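Local coordinates for protein arylalkylamine N-Acetyltransferase like 5b (Aedes aegypti, PDB 4FD4) that probably transfers acetyl, and perhaps longer acyl, groups from coenzyme A thioesters to the amines of serotonin and related arylalkylamines, at residues A[15-19]-A[69-73]; A[20-24]-A[49-53]; A[123-129]-A[160-166]; A[181-187]-A[209-215]. All coordinates share one frame; numbering follows the deposited sequence.

Contact 1 of 4, residues A[15-19]-A[69-73]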
# COMPACT_ATOMS: atom_id res chain seq x y z
N ASP A 15 -19.09 -2.48 -8.41
CA ASP A 15 -20.28 -1.85 -7.86
C ASP A 15 -20.11 -1.55 -6.36
O ASP A 15 -20.95 -0.88 -5.76
CB ASP A 15 -21.53 -2.71 -8.13
CG ASP A 15 -21.46 -4.09 -7.48
OD1 ASP A 15 -21.04 -5.06 -8.16
OD2 ASP A 15 -21.82 -4.21 -6.30
N GLU A 16 -19.01 -2.01 -5.78
CA GLU A 16 -18.77 -1.79 -4.36
C GLU A 16 -17.74 -0.69 -4.11
O GLU A 16 -17.25 -0.51 -2.99
CB GLU A 16 -18.32 -3.09 -3.70
CG GLU A 16 -19.36 -4.19 -3.78
CD GLU A 16 -18.90 -5.46 -3.08
OE1 GLU A 16 -17.89 -6.05 -3.52
OE2 GLU A 16 -19.54 -5.84 -2.07
N LEU A 17 -17.39 0.04 -5.16
CA LEU A 17 -16.44 1.13 -5.03
C LEU A 17 -16.72 2.01 -3.80
O LEU A 17 -15.80 2.33 -3.02
CB LEU A 17 -16.43 1.96 -6.31
CG LEU A 17 -15.27 2.94 -6.44
CD1 LEU A 17 -14.19 2.40 -7.37
CD2 LEU A 17 -15.80 4.26 -6.94
N GLU A 18 -17.97 2.40 -3.59
CA GLU A 18 -18.27 3.28 -2.46
C GLU A 18 -17.96 2.64 -1.11
O GLU A 18 -17.39 3.29 -0.22
CB GLU A 18 -19.70 3.83 -2.52
CG GLU A 18 -19.86 5.01 -3.48
CD GLU A 18 -18.82 6.11 -3.26
OE1 GLU A 18 -18.64 6.55 -2.10
OE2 GLU A 18 -18.19 6.54 -4.25
N GLN A 19 -18.28 1.36 -0.95
CA GLN A 19 -17.90 0.70 0.29
C GLN A 19 -16.38 0.65 0.45
O GLN A 19 -15.86 0.81 1.56
CB GLN A 19 -18.50 -0.71 0.39
CG GLN A 19 -20.02 -0.71 0.46
CD GLN A 19 -20.66 -0.72 -0.91
OE1 GLN A 19 -20.79 0.32 -1.56
NE2 GLN A 19 -21.08 -1.91 -1.36
N ALA A 69 -22.81 -8.47 9.77
CA ALA A 69 -23.07 -7.05 9.93
C ALA A 69 -23.12 -6.33 8.58
O ALA A 69 -23.34 -5.11 8.53
CB ALA A 69 -22.03 -6.41 10.83
N LYS A 70 -22.94 -7.08 7.50
CA LYS A 70 -22.86 -6.52 6.15
C LYS A 70 -21.95 -5.29 6.16
O LYS A 70 -22.39 -4.18 5.87
CB LYS A 70 -24.24 -6.15 5.61
CG LYS A 70 -24.38 -6.22 4.08
CD LYS A 70 -23.49 -5.19 3.37
CE LYS A 70 -22.66 -5.83 2.26
NZ LYS A 70 -21.57 -4.93 1.79
N LYS A 71 -20.67 -5.52 6.48
CA LYS A 71 -19.73 -4.43 6.75
C LYS A 71 -18.29 -4.83 6.41
O LYS A 71 -17.84 -5.92 6.78
CB LYS A 71 -19.82 -4.05 8.23
CG LYS A 71 -18.72 -3.13 8.75
CD LYS A 71 -18.79 -3.03 10.27
CE LYS A 71 -17.76 -2.04 10.82
NZ LYS A 71 -17.87 -1.92 12.31
N PHE A 72 -17.56 -3.96 5.72
CA PHE A 72 -16.14 -4.21 5.50
C PHE A 72 -15.38 -3.92 6.81
O PHE A 72 -15.70 -2.98 7.53
CB PHE A 72 -15.58 -3.33 4.37
CG PHE A 72 -16.07 -3.72 2.99
CD1 PHE A 72 -16.69 -4.94 2.76
CD2 PHE A 72 -15.88 -2.85 1.92
CE1 PHE A 72 -17.13 -5.28 1.49
CE2 PHE A 72 -16.32 -3.18 0.64
CZ PHE A 72 -16.95 -4.39 0.42
N ILE A 73 -14.36 -4.72 7.10
CA ILE A 73 -13.57 -4.51 8.29
C ILE A 73 -12.08 -4.66 7.99
O ILE A 73 -11.24 -4.56 8.89
CB ILE A 73 -13.95 -5.49 9.41
CG1 ILE A 73 -13.78 -6.93 8.91
CG2 ILE A 73 -15.38 -5.24 9.86
CD1 ILE A 73 -13.88 -7.97 9.99
O HOH W 1 -21.34 -4.53 -0.82

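Contact 2 of 4, residues A[20-24]-A[49-53]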
# COMPACT_ATOMS: atom_id res chain seq x y z
N VAL A 20 -15.65 0.47 -0.66
CA VAL A 20 -14.20 0.42 -0.54
C VAL A 20 -13.78 1.81 -0.08
O VAL A 20 -13.02 1.96 0.89
CB VAL A 20 -13.52 0.03 -1.87
CG1 VAL A 20 -12.00 0.06 -1.74
CG2 VAL A 20 -13.98 -1.38 -2.32
N ARG A 21 -14.38 2.83 -0.70
CA ARG A 21 -14.04 4.19 -0.34
C ARG A 21 -14.22 4.33 1.18
O ARG A 21 -13.33 4.83 1.90
CB ARG A 21 -14.91 5.20 -1.11
CG ARG A 21 -14.39 6.65 -1.11
CD ARG A 21 -15.47 7.67 -1.53
NE ARG A 21 -15.97 7.47 -2.89
CZ ARG A 21 -15.43 8.01 -3.98
NH1 ARG A 21 -14.37 8.80 -3.88
NH2 ARG A 21 -15.96 7.77 -5.18
N GLU A 22 -15.36 3.92 1.70
CA GLU A 22 -15.61 4.11 3.12
C GLU A 22 -14.60 3.43 3.98
O GLU A 22 -14.16 4.03 4.91
CB GLU A 22 -17.00 3.65 3.56
CG GLU A 22 -17.32 4.01 5.03
CD GLU A 22 -16.83 2.99 6.11
OE1 GLU A 22 -16.75 1.77 5.87
OE2 GLU A 22 -16.57 3.41 7.24
N ILE A 23 -14.24 2.18 3.69
CA ILE A 23 -13.31 1.53 4.59
C ILE A 23 -11.98 2.28 4.56
O ILE A 23 -11.32 2.46 5.60
CB ILE A 23 -13.19 -0.01 4.34
CG1 ILE A 23 -12.27 -0.66 5.39
CG2 ILE A 23 -12.78 -0.32 2.91
CD1 ILE A 23 -12.94 -0.90 6.73
N LEU A 24 -11.60 2.79 3.38
CA LEU A 24 -10.34 3.52 3.29
C LEU A 24 -10.42 4.77 4.16
O LEU A 24 -9.48 5.09 4.88
CB LEU A 24 -10.00 3.90 1.84
CG LEU A 24 -9.56 2.76 0.91
CD1 LEU A 24 -9.39 3.29 -0.52
CD2 LEU A 24 -8.28 2.08 1.40
N GLU A 49 -7.12 9.27 -3.13
CA GLU A 49 -8.27 8.39 -3.15
C GLU A 49 -8.52 7.79 -4.54
O GLU A 49 -8.76 6.59 -4.69
CB GLU A 49 -9.49 9.20 -2.70
CG GLU A 49 -10.72 8.41 -2.45
CD GLU A 49 -11.75 9.23 -1.68
OE1 GLU A 49 -11.57 9.43 -0.45
OE2 GLU A 49 -12.70 9.71 -2.31
N ARG A 50 -8.46 8.63 -5.56
CA ARG A 50 -8.66 8.15 -6.92
C ARG A 50 -7.64 7.08 -7.29
O ARG A 50 -7.97 6.08 -7.95
CB ARG A 50 -8.59 9.29 -7.93
CG ARG A 50 -8.92 8.86 -9.35
CD ARG A 50 -9.05 10.05 -10.30
NE ARG A 50 -7.81 10.83 -10.34
CZ ARG A 50 -7.67 12.03 -9.79
NH1 ARG A 50 -8.69 12.60 -9.16
NH2 ARG A 50 -6.50 12.65 -9.87
N PHE A 51 -6.39 7.30 -6.89
CA PHE A 51 -5.36 6.30 -7.14
C PHE A 51 -5.75 4.97 -6.50
O PHE A 51 -5.77 3.93 -7.16
CB PHE A 51 -4.01 6.75 -6.58
CG PHE A 51 -2.92 5.69 -6.71
CD1 PHE A 51 -2.51 4.96 -5.61
CD2 PHE A 51 -2.30 5.46 -7.93
CE1 PHE A 51 -1.51 3.98 -5.72
CE2 PHE A 51 -1.30 4.49 -8.06
CZ PHE A 51 -0.90 3.76 -6.95
N SER A 52 -6.06 5.00 -5.21
CA SER A 52 -6.39 3.76 -4.52
C SER A 52 -7.60 3.04 -5.11
O SER A 52 -7.60 1.82 -5.26
CB SER A 52 -6.57 4.02 -3.02
OG SER A 52 -5.38 4.57 -2.49
N LEU A 53 -8.65 3.79 -5.46
CA LEU A 53 -9.86 3.16 -5.97
C LEU A 53 -9.70 2.69 -7.41
O LEU A 53 -10.46 1.82 -7.85
CB LEU A 53 -11.05 4.12 -5.86
CG LEU A 53 -11.54 4.48 -4.46
CD1 LEU A 53 -12.69 5.49 -4.59
CD2 LEU A 53 -12.00 3.26 -3.68

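Contact 3 of 4, residues A[123-129]-A[160-166]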
# COMPACT_ATOMS: atom_id res chain seq x y z
N LEU A 123 12.57 -10.16 -13.14
CA LEU A 123 11.15 -10.25 -13.46
C LEU A 123 10.73 -9.18 -14.46
O LEU A 123 11.30 -8.09 -14.49
CB LEU A 123 10.33 -10.05 -12.18
CG LEU A 123 10.93 -10.73 -10.95
CD1 LEU A 123 10.31 -10.23 -9.65
CD2 LEU A 123 10.81 -12.24 -11.09
N GLU A 124 9.72 -9.49 -15.27
CA GLU A 124 9.10 -8.51 -16.16
C GLU A 124 8.11 -7.62 -15.40
O GLU A 124 7.83 -6.49 -15.81
CB GLU A 124 8.37 -9.22 -17.30
CG GLU A 124 9.27 -9.95 -18.28
CD GLU A 124 8.50 -10.67 -19.37
OE1 GLU A 124 8.54 -10.21 -20.54
OE2 GLU A 124 7.85 -11.70 -19.06
N LYS A 125 7.58 -8.16 -14.31
CA LYS A 125 6.63 -7.44 -13.46
C LYS A 125 6.52 -8.13 -12.10
O LYS A 125 6.93 -9.28 -11.93
CB LYS A 125 5.25 -7.34 -14.14
CG LYS A 125 4.57 -8.68 -14.37
CD LYS A 125 3.12 -8.50 -14.86
CE LYS A 125 3.01 -7.35 -15.88
NZ LYS A 125 2.01 -7.61 -16.96
N ALA A 126 5.98 -7.41 -11.12
CA ALA A 126 5.80 -7.95 -9.79
C ALA A 126 4.45 -7.48 -9.28
O ALA A 126 3.88 -6.55 -9.85
CB ALA A 126 6.91 -7.47 -8.87
N TYR A 127 3.95 -8.10 -8.22
CA TYR A 127 2.67 -7.71 -7.64
C TYR A 127 2.95 -6.93 -6.36
O TYR A 127 3.56 -7.46 -5.43
CB TYR A 127 1.85 -8.95 -7.33
CG TYR A 127 0.38 -8.77 -6.99
CD1 TYR A 127 -0.08 -8.91 -5.68
CD2 TYR A 127 -0.56 -8.53 -7.98
CE1 TYR A 127 -1.43 -8.79 -5.36
CE2 TYR A 127 -1.92 -8.40 -7.68
CZ TYR A 127 -2.35 -8.53 -6.37
OH TYR A 127 -3.70 -8.40 -6.09
N HIS A 128 2.47 -5.69 -6.31
CA HIS A 128 2.84 -4.80 -5.22
C HIS A 128 1.65 -4.44 -4.35
O HIS A 128 0.69 -3.84 -4.82
CB HIS A 128 3.48 -3.54 -5.78
CG HIS A 128 4.09 -2.66 -4.74
ND1 HIS A 128 5.26 -2.98 -4.10
CD2 HIS A 128 3.69 -1.47 -4.23
CE1 HIS A 128 5.56 -2.02 -3.24
NE2 HIS A 128 4.62 -1.10 -3.30
N VAL A 129 1.70 -4.82 -3.08
CA VAL A 129 0.68 -4.42 -2.13
C VAL A 129 0.91 -2.95 -1.76
O VAL A 129 1.92 -2.61 -1.14
CB VAL A 129 0.69 -5.29 -0.84
CG1 VAL A 129 -0.42 -4.83 0.10
CG2 VAL A 129 0.51 -6.75 -1.18
N PHE A 160 1.69 -14.01 -11.43
CA PHE A 160 2.83 -13.22 -10.95
C PHE A 160 3.92 -14.12 -10.38
O PHE A 160 3.62 -15.15 -9.78
CB PHE A 160 2.40 -12.15 -9.95
CG PHE A 160 1.65 -11.01 -10.59
CD1 PHE A 160 2.32 -9.89 -11.05
CD2 PHE A 160 0.27 -11.09 -10.78
CE1 PHE A 160 1.63 -8.85 -11.65
CE2 PHE A 160 -0.42 -10.06 -11.38
CZ PHE A 160 0.26 -8.94 -11.82
N LYS A 161 5.17 -13.73 -10.58
CA LYS A 161 6.29 -14.53 -10.11
C LYS A 161 6.85 -13.98 -8.81
O LYS A 161 7.69 -14.61 -8.18
CB LYS A 161 7.39 -14.64 -11.17
CG LYS A 161 6.96 -15.40 -12.43
CD LYS A 161 6.10 -16.61 -12.08
CE LYS A 161 6.80 -17.93 -12.38
NZ LYS A 161 6.92 -18.21 -13.85
N ALA A 162 6.38 -12.80 -8.40
CA ALA A 162 6.85 -12.17 -7.17
C ALA A 162 5.83 -11.18 -6.60
O ALA A 162 5.08 -10.55 -7.35
CB ALA A 162 8.20 -11.48 -7.39
N ILE A 163 5.81 -11.04 -5.27
CA ILE A 163 4.97 -10.05 -4.60
C ILE A 163 5.81 -9.18 -3.67
O ILE A 163 6.76 -9.67 -3.06
CB ILE A 163 3.85 -10.73 -3.78
CG1 ILE A 163 2.89 -9.68 -3.20
CG2 ILE A 163 4.45 -11.55 -2.65
CD1 ILE A 163 1.72 -10.29 -2.41
N SER A 164 5.45 -7.90 -3.55
CA SER A 164 6.18 -6.97 -2.69
C SER A 164 5.25 -5.99 -2.01
O SER A 164 4.04 -5.97 -2.29
CB SER A 164 7.25 -6.20 -3.48
OG SER A 164 6.70 -5.59 -4.64
N GLY A 165 5.80 -5.19 -1.12
CA GLY A 165 5.02 -4.16 -0.46
C GLY A 165 5.87 -3.14 0.27
O GLY A 165 7.02 -3.41 0.63
N ASP A 166 5.31 -1.95 0.46
CA ASP A 166 5.92 -0.93 1.29
C ASP A 166 5.19 -0.95 2.63
O ASP A 166 4.04 -0.51 2.73
CB ASP A 166 5.80 0.45 0.63
CG ASP A 166 6.49 0.50 -0.72
OD1 ASP A 166 7.58 -0.09 -0.87
OD2 ASP A 166 5.93 1.13 -1.65
O HOH W 2 5.81 -11.95 -12.26

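Contact 4 of 4, residues A[181-187]-A[209-215]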
# COMPACT_ATOMS: atom_id res chain seq x y z
N MET A 181 8.48 -13.04 3.24
CA MET A 181 8.99 -11.89 2.50
C MET A 181 10.29 -11.38 3.13
O MET A 181 10.39 -11.25 4.36
CB MET A 181 7.94 -10.78 2.45
CG MET A 181 6.60 -11.23 1.88
SD MET A 181 5.41 -9.89 1.70
CE MET A 181 6.03 -9.06 0.24
N GLU A 182 11.30 -11.12 2.30
CA GLU A 182 12.56 -10.56 2.76
C GLU A 182 12.51 -9.05 2.56
O GLU A 182 12.23 -8.58 1.45
CB GLU A 182 13.73 -11.17 1.96
CG GLU A 182 15.13 -10.61 2.28
CD GLU A 182 16.18 -11.02 1.25
OE1 GLU A 182 15.82 -11.68 0.25
OE2 GLU A 182 17.38 -10.68 1.43
N CYS A 183 12.77 -8.28 3.62
CA CYS A 183 12.92 -6.82 3.47
C CYS A 183 14.26 -6.52 2.81
O CYS A 183 15.31 -6.83 3.36
CB CYS A 183 12.86 -6.11 4.82
SG CYS A 183 13.62 -4.44 4.76
N ILE A 184 14.20 -5.89 1.64
CA ILE A 184 15.38 -5.68 0.82
C ILE A 184 15.84 -4.23 0.80
O ILE A 184 16.96 -3.92 0.38
CB ILE A 184 15.15 -6.13 -0.63
CG1 ILE A 184 13.86 -5.49 -1.17
CG2 ILE A 184 15.09 -7.65 -0.73
CD1 ILE A 184 13.57 -5.84 -2.60
N SER A 185 14.97 -3.33 1.24
CA SER A 185 15.29 -1.91 1.25
C SER A 185 14.45 -1.21 2.31
O SER A 185 13.36 -1.66 2.64
CB SER A 185 15.04 -1.31 -0.14
OG SER A 185 14.87 0.10 -0.06
N GLN A 186 14.97 -0.11 2.87
CA GLN A 186 14.20 0.68 3.82
C GLN A 186 14.54 2.16 3.74
O GLN A 186 15.56 2.55 3.17
CB GLN A 186 14.38 0.17 5.26
CG GLN A 186 15.75 -0.39 5.58
CD GLN A 186 15.84 -0.89 7.02
OE1 GLN A 186 15.55 -0.15 7.96
NE2 GLN A 186 16.23 -2.15 7.18
N LEU A 187 13.67 2.98 4.31
CA LEU A 187 13.83 4.43 4.25
C LEU A 187 13.26 5.08 5.49
O LEU A 187 12.06 4.95 5.79
CB LEU A 187 13.15 5.00 2.99
CG LEU A 187 12.88 6.51 2.91
CD1 LEU A 187 13.07 7.05 1.50
CD2 LEU A 187 11.49 6.84 3.39
N VAL A 209 10.21 4.10 10.17
CA VAL A 209 10.90 3.59 8.99
C VAL A 209 9.94 2.84 8.08
O VAL A 209 9.05 2.12 8.56
CB VAL A 209 12.03 2.63 9.39
CG1 VAL A 209 12.73 2.09 8.17
CG2 VAL A 209 13.03 3.32 10.32
N ILE A 210 10.13 2.99 6.77
CA ILE A 210 9.35 2.26 5.79
C ILE A 210 10.19 1.13 5.23
O ILE A 210 11.35 1.33 4.88
CB ILE A 210 8.95 3.17 4.62
CG1 ILE A 210 8.31 4.46 5.15
CG2 ILE A 210 8.01 2.43 3.67
CD1 ILE A 210 7.91 5.42 4.06
N LYS A 211 9.62 -0.07 5.16
CA LYS A 211 10.40 -1.20 4.65
C LYS A 211 9.75 -1.85 3.44
O LYS A 211 8.61 -2.27 3.50
CB LYS A 211 10.59 -2.27 5.74
CG LYS A 211 11.33 -1.78 6.99
CD LYS A 211 12.20 -2.91 7.55
CE LYS A 211 12.84 -2.55 8.88
NZ LYS A 211 11.83 -2.47 9.98
N THR A 212 10.49 -1.92 2.34
CA THR A 212 10.02 -2.62 1.15
C THR A 212 10.42 -4.09 1.24
O THR A 212 11.61 -4.43 1.31
CB THR A 212 10.59 -1.98 -0.14
OG1 THR A 212 10.29 -0.58 -0.15
CG2 THR A 212 9.99 -2.64 -1.37
N CYS A 213 9.42 -4.98 1.24
CA CYS A 213 9.70 -6.42 1.35
C CYS A 213 9.17 -7.17 0.13
O CYS A 213 8.26 -6.68 -0.57
CB CYS A 213 9.11 -6.99 2.65
SG CYS A 213 9.47 -5.98 4.11
N VAL A 214 9.74 -8.35 -0.13
CA VAL A 214 9.48 -9.07 -1.37
C VAL A 214 9.64 -10.59 -1.23
O VAL A 214 10.42 -11.07 -0.41
CB VAL A 214 10.41 -8.58 -2.50
CG1 VAL A 214 11.87 -8.84 -2.12
CG2 VAL A 214 10.08 -9.27 -3.82
N LYS A 215 8.91 -11.33 -2.05
CA LYS A 215 8.94 -12.79 -2.01
C LYS A 215 8.62 -13.38 -3.39
O LYS A 215 7.69 -12.92 -4.08
CB LYS A 215 7.96 -13.28 -0.94
CG LYS A 215 7.38 -14.66 -1.17
CD LYS A 215 6.66 -15.14 0.10
CE LYS A 215 5.61 -16.19 -0.25
NZ LYS A 215 5.17 -16.97 0.95

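Contact 1 of 4, residues A[15-19]-A[69-73]
Gln-19, in the first turn of helix 17-28, sits across from Phe-72 near the start of strand 71-81, their CA atoms 7.4 Å apart. Glu-16 holds the N-cap position of the helix. No backbone bond crosses the gap; Lys-70 and Lys-71 instead form a G1 beta bulge opposite Asp-66.

The Phe-72 ring does most of the apolar work. Its CE2 lies 3.3 Å from Gln-19 CB, which approaches the ring obliquely, while Glu-16 OE2 comes to the ring edge 3.9 Å from Phe-72 CZ, the carboxylate plane 80° from the ring's. Also touching Val-63 of strand 61-66 and Ile-23 of the helix, Phe-72 seats the helix start on the GNAT sheet.

Beyond the ring's rim and to one side of its plane, one water bridges three side chains. It donates to Glu-16 OE2 (2.6 Å) and accepts from Gln-19 NE2 and Lys-70 NZ (both 2.7 Å). The glutamine's bend at chi2 (88°) brings its amide there. Arg-10 also pairs with Glu-16 OE2, and the backbone N of Arg-13 bonds to Glu-16 OE1.

Water thus joins the two charges in place of a direct salt bridge, Glu-16 OE2 and Lys-70 NZ being 4.5 Å apart; nearby cations would probably keep the glutamate ionised.

Contact 2 of 4, residues A[20-24]-A[49-53]
Arg-21 and Glu-49 meet in a monodentate salt bridge, NH1 to OE2 at 2.5 Å, a very short value that should not be read too literally. The carboxylate oxygen comes to the edge of the guanidinium, yet the two planes stand 71° apart and the N-H points at the oxygen with an angle of only 141°, so no paired, two-pronged bridge forms. Over one face of the guanidinium lies Leu-53 CD1, 3.7 Å above the plane and centred on it. The other methyl of that leucine turns inward: CD2 reaches Val-20 CG1 at 3.7 Å and Leu-24 CD1 at 4.1 Å. Leu-24 CD1 also rests on Ser-52 CB, 3.8 Å away.

A second shell fixes the polar groups. The bend of the arginine at chi3 (-62°) swings its head toward Glu-49, and Glu-18 takes NH2 from one turn earlier. Glu-49 OE1 accepts from His-44 and, weakly, from His-25, so each carboxylate oxygen has its own partner. Ser-52 OG is bonded to the hydroxyl of Tyr-29.

The axes of the two short helix segments pass 10.8 Å apart at their closest, their directions strongly inclined to each other, far enough for leucine and arginine side chains to fill the space between them. Both belong to the helical region linking the first two strands of the GNAT fold. Ile-23 and Leu-24 rest on Val-75 of strand 71-81, and Leu-24 and Ser-52 share Ile-131 of strand 126-134, so the pair lies over the middle of the sheet.

Contact 3 of 4, residues A[123-129]-A[160-166]
Tyr-127 and Ile-163 stand side by side on neighbouring parallel strands of a beta-alpha-beta unit, the crossover through helix 143-158 in the GNAT core. Backbone bonds run Tyr-127 N to Ala-162 O (2.8 Å), Ser-164 N to Tyr-127 O (2.7 Å) and Val-129 N to Ser-164 O (2.7 Å).

On the face covered by helix 143-158, the tyrosine ring fills the hollow between Phe-160 and Ile-163. Its CD2 edge presses on the face of Phe-160 in an edge-to-face pair, centroids 5.1 Å apart, and Tyr-127 CB sits over the same face as a CH-pi contact. Ile-163 CG1 meets the opposite edge, in the ring plane. With CG anti to the backbone nitrogen (chi1 -167°), the ring reaches the helix, where Gln-151 holds its hydroxyl. Lys-125 CD lies obliquely against Phe-160, and Val-129 CG2 packs beside Ile-163 CD1.

The face carrying His-128 and Ser-164 is more polar. Leu-123 CD1 is wedged tightly onto Ala-162 CB at 3.3 Å. The His-128 ring reaches past Gly-165, its CE1 against Gly-165 CA; ND1 shares a hydrogen bond with Ser-164 OG (3.0 Å), and NE2 gives a weak one to Asp-166 OD2, while Asp-166 OD1 bonds to Thr-212 OG1.

Beyond this the strands part, consistent with the splay where GNAT enzymes receive acetyl-CoA: Val-129 O and Asp-166 N are 3.8 Å apart, and that buried N-H has no partner.

Contact 4 of 4, residues A[181-187]-A[209-215]
A classic beta bulge breaks the antiparallel pairing of 181-187 with 209-215: Ile-184 and Ser-185 both face Thr-212. Ile-184 N gives its hydrogen to Thr-212 O at 3.0 Å, and Thr-212 N bonds to Ser-185 O at 2.9 Å. The extra residue is taken up by a helix-like psi of -15° at Ile-184. On both sides of the bulge the antiparallel ladder continues, with Glu-182 and Val-214 exchanging two backbone bonds and Leu-187 and Ile-210 doing the same.

At the bulge Ile-184 lays its CD1 on Val-214 CG1, a tight 3.5 Å, the two side chains crossing near a right angle. Farther along, Leu-187 CD2 meets Ile-210 CD1 at 3.9 Å, the two pointing the same way.

These are the last two strands of the GNAT sheet, and the order is swapped: strand 209-216 inserts between 162-167 and the outer strand 182-188. Helices 99-115 and 117-121 cover the face carrying Ile-184, Leu-187, Thr-212 and Val-214.

Cys-183 and Cys-213 form a non-hydrogen-bonded pair on the other face. They are disulfide-linked in another structure of this protein, but here Cys-183 SG and Cys-213 SG are 4.5 Å apart, too far for a bond. With its SG anti to the backbone nitrogen (chi1 160°), Cys-183 turns toward Lys-211, whose CD is 3.5 Å from that SG, while Cys-213 SG touches Cys-183 CB at 3.5 Å. Gln-186 runs alongside Lys-211, and Met-181 CE bends over to Cys-213 O at 3.4 Å.

How the contacts relate
Contacts 1 and 2 share helix 17-28 and touch, their centres about 11 Å apart; along the chain contact 2 is nested inside the loop that contact 1 closes. Contacts 3 and 4 follow in series and also touch, centres about 12 Å apart, through adjacent strands 162-167 and 209-216. Contacts 1 and 4 lie about 30 Å apart between centres, on opposite sides of the chain's centre. Contacts 1, 3 and 4 all reach one seven-stranded sheet; contact 2 lies on it through helices. The early helices pack over neighbouring strands 71-81 and 126-134, contact 3 joins the two strands that probably splay apart for the cofactor, and contact 4 completes the far edge.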